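Local coordinates for fusolin (PDB 4YN2), which forms the micro-crystalline spindles of an insect poxvirus, which enhance its virulence, and, with a lytic polysaccharide monooxygenase fold, probably acts on chitin, at residues V149-P154 with S204-Y209; S5-R10 with N224-N229. All coordinates share one frame; numbering follows the deposited sequence.

Contact 1 (V149-P154 with S204-Y209); sequences VYITKP and SQAVLY
Y150 and Y209 face each other as a hydrogen-bonded antiparallel pair: Y150 N donates to Y209 O at 2.8 Å, and Y209 N returns a bond of 2.8 Å to Y150 O. The two bonds differ in approach, since Y150 N is tilted only 17° from the carbonyl plane of Y209, whereas Y209 N stands above that of Y150. Y209 O also lies at the edge of the Y150 ring, 3.5 Å from Y150 CD1. One residue on, I151 and L208 form a non-hydrogen-bonded pair, and their side chains cross on the other face of the sheet, I151 CG1 meeting L208 CD2 at 3.8 Å. At T152 the ladder changes character. T152 N still donates to V207 O, at 3.1 Å, but V207 N is taken up by the threonine hydroxyl oxygen instead of a main-chain carbonyl, T152 OG1 accepting it at 3.0 Å along a nearly straight line (173°). A chi1 of 41° sets OG1 between the backbone N and carbonyl carbon of T152, in front of the N-H of V207, while T152 CG2 packs on V207 CB. Further out, the phenol ends are held separately: Y150 OH bonds to E148 and Y209 OH to the carbonyl of L91, and W165 meets both rings edge-to-face. Y150 also touches an N-acetylglucosamine of the bound glycan. The pairing joins strands 145-152 and 206-214 within the mixed sheet, with strand 168-174 bonded along the far side of 145-152, strand 220-231 flanking 206-214, and strand 191-200 packing against I151 and L208.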
# COMPACT_ATOMS: atom_id res chain seq x y z
N VAL A 149 0.15 8.66 -10.90
CA VAL A 149 0.09 7.37 -10.23
C VAL A 149 1.23 6.55 -10.77
O VAL A 149 1.42 6.46 -11.98
CB VAL A 149 -1.25 6.62 -10.39
CG1 VAL A 149 -1.28 5.38 -9.52
CG2 VAL A 149 -2.43 7.54 -10.06
N TYR A 150 2.01 5.97 -9.85
CA TYR A 150 3.10 5.06 -10.17
C TYR A 150 2.76 3.73 -9.59
O TYR A 150 1.97 3.67 -8.66
CB TYR A 150 4.45 5.52 -9.60
CG TYR A 150 4.87 6.91 -9.99
CD1 TYR A 150 4.29 8.03 -9.40
CD2 TYR A 150 5.86 7.13 -10.95
CE1 TYR A 150 4.67 9.32 -9.75
CE2 TYR A 150 6.23 8.42 -11.33
CZ TYR A 150 5.62 9.51 -10.74
OH TYR A 150 5.99 10.78 -11.11
N ILE A 151 3.36 2.68 -10.12
CA ILE A 151 3.22 1.34 -9.58
C ILE A 151 4.61 0.76 -9.46
O ILE A 151 5.47 1.02 -10.30
CB ILE A 151 2.26 0.42 -10.39
CG1 ILE A 151 2.00 -0.89 -9.62
CG2 ILE A 151 2.80 0.13 -11.81
CD1 ILE A 151 0.85 -1.72 -10.16
N THR A 152 4.82 -0.05 -8.44
CA THR A 152 6.09 -0.72 -8.29
C THR A 152 6.33 -1.65 -9.48
O THR A 152 5.39 -2.20 -10.06
CB THR A 152 6.14 -1.49 -6.99
OG1 THR A 152 4.89 -2.15 -6.79
CG2 THR A 152 6.49 -0.61 -5.80
N LYS A 153 7.59 -1.84 -9.82
CA LYS A 153 7.99 -2.74 -10.91
C LYS A 153 7.59 -4.19 -10.57
O LYS A 153 7.39 -4.52 -9.40
CB LYS A 153 9.50 -2.62 -11.21
CG LYS A 153 9.81 -1.34 -11.95
CD LYS A 153 11.28 -1.20 -12.30
CE LYS A 153 11.63 0.16 -12.89
NZ LYS A 153 11.18 0.29 -14.30
N PRO A 154 7.38 -5.03 -11.61
CA PRO A 154 6.86 -6.39 -11.41
C PRO A 154 7.51 -7.31 -10.37
O PRO A 154 6.79 -8.14 -9.81
CB PRO A 154 7.04 -7.02 -12.78
CG PRO A 154 6.89 -5.91 -13.71
CD PRO A 154 7.53 -4.74 -13.06
N SER A 204 1.91 -10.79 -7.35
CA SER A 204 2.30 -10.54 -5.97
C SER A 204 1.88 -9.14 -5.56
O SER A 204 1.46 -8.32 -6.38
CB SER A 204 3.81 -10.74 -5.81
OG SER A 204 4.52 -10.15 -6.88
N GLN A 205 1.99 -8.89 -4.27
CA GLN A 205 1.59 -7.64 -3.68
C GLN A 205 2.42 -6.49 -4.24
O GLN A 205 3.63 -6.64 -4.41
CB GLN A 205 1.73 -7.72 -2.15
CG GLN A 205 0.95 -6.65 -1.46
CD GLN A 205 1.01 -6.78 0.04
OE1 GLN A 205 0.84 -7.86 0.61
NE2 GLN A 205 1.15 -5.67 0.72
N ALA A 206 1.75 -5.40 -4.62
CA ALA A 206 2.38 -4.23 -5.20
C ALA A 206 2.03 -2.99 -4.40
O ALA A 206 1.19 -3.03 -3.50
CB ALA A 206 1.91 -4.06 -6.64
N VAL A 207 2.65 -1.88 -4.77
CA VAL A 207 2.37 -0.59 -4.17
C VAL A 207 2.08 0.42 -5.25
O VAL A 207 2.89 0.58 -6.16
CB VAL A 207 3.54 -0.08 -3.27
CG1 VAL A 207 3.25 1.33 -2.74
CG2 VAL A 207 3.81 -1.03 -2.12
N LEU A 208 0.96 1.14 -5.14
CA LEU A 208 0.68 2.29 -5.99
C LEU A 208 1.19 3.50 -5.25
O LEU A 208 1.00 3.59 -4.04
CB LEU A 208 -0.80 2.47 -6.30
CG LEU A 208 -1.51 1.34 -6.99
CD1 LEU A 208 -3.01 1.61 -6.99
CD2 LEU A 208 -1.00 1.16 -8.40
N TYR A 209 1.89 4.39 -5.94
CA TYR A 209 2.37 5.63 -5.35
C TYR A 209 1.60 6.73 -6.02
O TYR A 209 1.73 6.91 -7.24
CB TYR A 209 3.88 5.79 -5.54
CG TYR A 209 4.50 6.89 -4.72
CD1 TYR A 209 4.34 6.94 -3.34
CD2 TYR A 209 5.41 7.78 -5.29
CE1 TYR A 209 5.01 7.86 -2.56
CE2 TYR A 209 6.10 8.71 -4.51
CZ TYR A 209 5.89 8.75 -3.15
OH TYR A 209 6.57 9.67 -2.39

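Contact 2 (S5-R10 with N224-N229); sequences SFPIAR and NCVDIN
P7 and R10 meet V226 and D227 where an N-terminal strand leaves its sheet and turns into a short helix across strand 220-231 of the other sheet, within the immunoglobulin-like core expected of a lytic polysaccharide monooxygenase. The departure begins with a classic beta bulge, S5 and F6 both facing E135, and a cis peptide bond before P7. The proline ring then rests on the strand: P7 CB meets V226 CG1 at 3.5 Å, the two side chains crossing at about a right angle, and P7 CG lies 4.1 Å from I228 CG2. A9 occupies the N-cap position of helix 10-15, and the next amide, R10 N, donates to C225 O at 2.9 Å in an almost linear bond (177°). The R10 side chain starts with CG anti to the backbone N and bends at chi3 (-75°), which brings its guanidinium side-on to D227. R10 NE binds D227 OD2 at 2.9 Å and R10 NH2 binds D227 OD1 at 2.8 Å. Both oxygens use their syn lone pairs, and the two flat groups are only 6° from coplanar, the evidence for a bidentate salt bridge. C225 CB lies over one guanidinium face; W115 adds a cation-pi contact, and R10 NH1 bonds to the carbonyl of V109. Between the backbones, one water links I8 O to D227 O, while a second lies 2.8 Å from I8 O and accepts from D227 N. A disulfide fixes C225 to C92 elsewhere; the contact itself is held by the salt bridge, the R10 N bond, apolar packing and waters. The two-point grip fixes the rotation of both groups, and R10 would favour the ionised form of D227, each charge probably offsetting the cost of burying the other.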
# COMPACT_ATOMS: atom_id res chain seq x y z
N SER A 5 -8.37 7.22 -0.37
CA SER A 5 -9.42 6.52 0.38
C SER A 5 -9.76 5.23 -0.30
O SER A 5 -10.12 4.27 0.39
CB SER A 5 -10.66 7.39 0.55
OG SER A 5 -10.97 8.11 -0.64
N PHE A 6 -9.66 5.15 -1.65
CA PHE A 6 -9.88 3.87 -2.32
C PHE A 6 -8.92 3.68 -3.49
O PHE A 6 -9.01 4.41 -4.47
CB PHE A 6 -11.32 3.63 -2.81
CG PHE A 6 -11.41 2.20 -3.27
CD1 PHE A 6 -11.50 1.16 -2.36
CD2 PHE A 6 -11.17 1.88 -4.60
CE1 PHE A 6 -11.42 -0.16 -2.77
CE2 PHE A 6 -11.09 0.55 -5.01
CZ PHE A 6 -11.20 -0.46 -4.09
N PRO A 7 -8.07 2.65 -3.48
CA PRO A 7 -7.75 1.76 -2.35
C PRO A 7 -7.15 2.62 -1.23
O PRO A 7 -6.57 3.68 -1.50
CB PRO A 7 -6.79 0.72 -2.98
CG PRO A 7 -6.86 0.95 -4.48
CD PRO A 7 -7.16 2.40 -4.61
N ILE A 8 -7.39 2.24 0.02
CA ILE A 8 -6.97 3.06 1.17
C ILE A 8 -5.45 3.28 1.22
O ILE A 8 -4.68 2.35 0.98
CB ILE A 8 -7.50 2.45 2.49
CG1 ILE A 8 -7.45 3.47 3.64
CG2 ILE A 8 -6.76 1.16 2.86
CD1 ILE A 8 -8.23 3.01 4.88
N ALA A 9 -5.04 4.52 1.56
CA ALA A 9 -3.63 4.83 1.74
C ALA A 9 -3.10 4.06 2.93
O ALA A 9 -3.81 3.90 3.93
CB ALA A 9 -3.43 6.32 1.98
N ARG A 10 -1.84 3.64 2.85
CA ARG A 10 -1.18 2.89 3.92
C ARG A 10 -1.32 3.64 5.26
O ARG A 10 -1.75 3.05 6.24
CB ARG A 10 0.30 2.71 3.58
CG ARG A 10 1.07 1.87 4.58
CD ARG A 10 2.51 1.77 4.19
NE ARG A 10 2.75 0.87 3.07
CZ ARG A 10 3.95 0.58 2.58
NH1 ARG A 10 5.04 1.13 3.10
NH2 ARG A 10 4.07 -0.25 1.55
N ASN A 224 1.24 9.42 -1.37
CA ASN A 224 0.76 8.29 -0.57
C ASN A 224 1.10 6.97 -1.19
O ASN A 224 0.90 6.79 -2.39
CB ASN A 224 -0.75 8.32 -0.42
CG ASN A 224 -1.37 9.38 0.47
OD1 ASN A 224 -2.58 9.33 0.71
ND2 ASN A 224 -0.63 10.24 1.13
N CYS A 225 1.47 6.00 -0.35
CA CYS A 225 1.65 4.62 -0.76
C CYS A 225 0.35 3.90 -0.53
O CYS A 225 -0.31 4.13 0.47
CB CYS A 225 2.80 3.97 -0.02
SG CYS A 225 4.40 4.57 -0.56
N VAL A 226 -0.06 3.09 -1.51
CA VAL A 226 -1.30 2.34 -1.49
C VAL A 226 -0.94 0.89 -1.73
O VAL A 226 -0.47 0.55 -2.83
CB VAL A 226 -2.30 2.88 -2.53
CG1 VAL A 226 -3.59 2.07 -2.54
CG2 VAL A 226 -2.60 4.36 -2.31
N ASP A 227 -1.17 0.03 -0.74
CA ASP A 227 -0.85 -1.39 -0.86
C ASP A 227 -1.97 -2.13 -1.57
O ASP A 227 -3.13 -2.02 -1.18
CB ASP A 227 -0.60 -1.98 0.53
CG ASP A 227 0.61 -1.37 1.20
OD1 ASP A 227 1.73 -1.52 0.66
OD2 ASP A 227 0.43 -0.66 2.21
N ILE A 228 -1.63 -2.86 -2.65
CA ILE A 228 -2.61 -3.61 -3.43
C ILE A 228 -2.11 -5.02 -3.76
O ILE A 228 -0.91 -5.28 -3.81
CB ILE A 228 -3.01 -2.87 -4.73
CG1 ILE A 228 -1.82 -2.70 -5.71
CG2 ILE A 228 -3.65 -1.52 -4.40
CD1 ILE A 228 -2.22 -2.35 -7.13
N ASN A 229 -3.06 -5.93 -3.96
CA ASN A 229 -2.79 -7.28 -4.41
C ASN A 229 -3.93 -7.70 -5.33
O ASN A 229 -4.97 -7.04 -5.36
CB ASN A 229 -2.59 -8.27 -3.25
CG ASN A 229 -1.72 -9.46 -3.59
OD1 ASN A 229 -1.39 -9.72 -4.76
ND2 ASN A 229 -1.35 -10.23 -2.59
O HOH W 1 -5.01 -0.38 -0.03
O HOH W 2 -2.49 0.78 1.66

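Both contacts are largely buried, contact 2 lying nearer the centre of the chain and contact 1 reaching an exposed fringe at P154. They share one sheet: strands 206-214 and 220-231 are neighbours in it, and L208 N to V226 O and A206 N to I228 O, each 2.8 Å, are probable hydrogen bonds between the two contacts. Their chemistry follows their place. Within the sheet, contact 1 is mainly a main-chain ladder at a strand angle of 160°. In contact 2 the end-to-end directions of 7-10 and 224-228 are 117° apart, and a single direct main-chain bond forms, with side-chain charge, proline packing and waters carrying the rest. Contact 2 closes the longer chain loop, spanning contact 1.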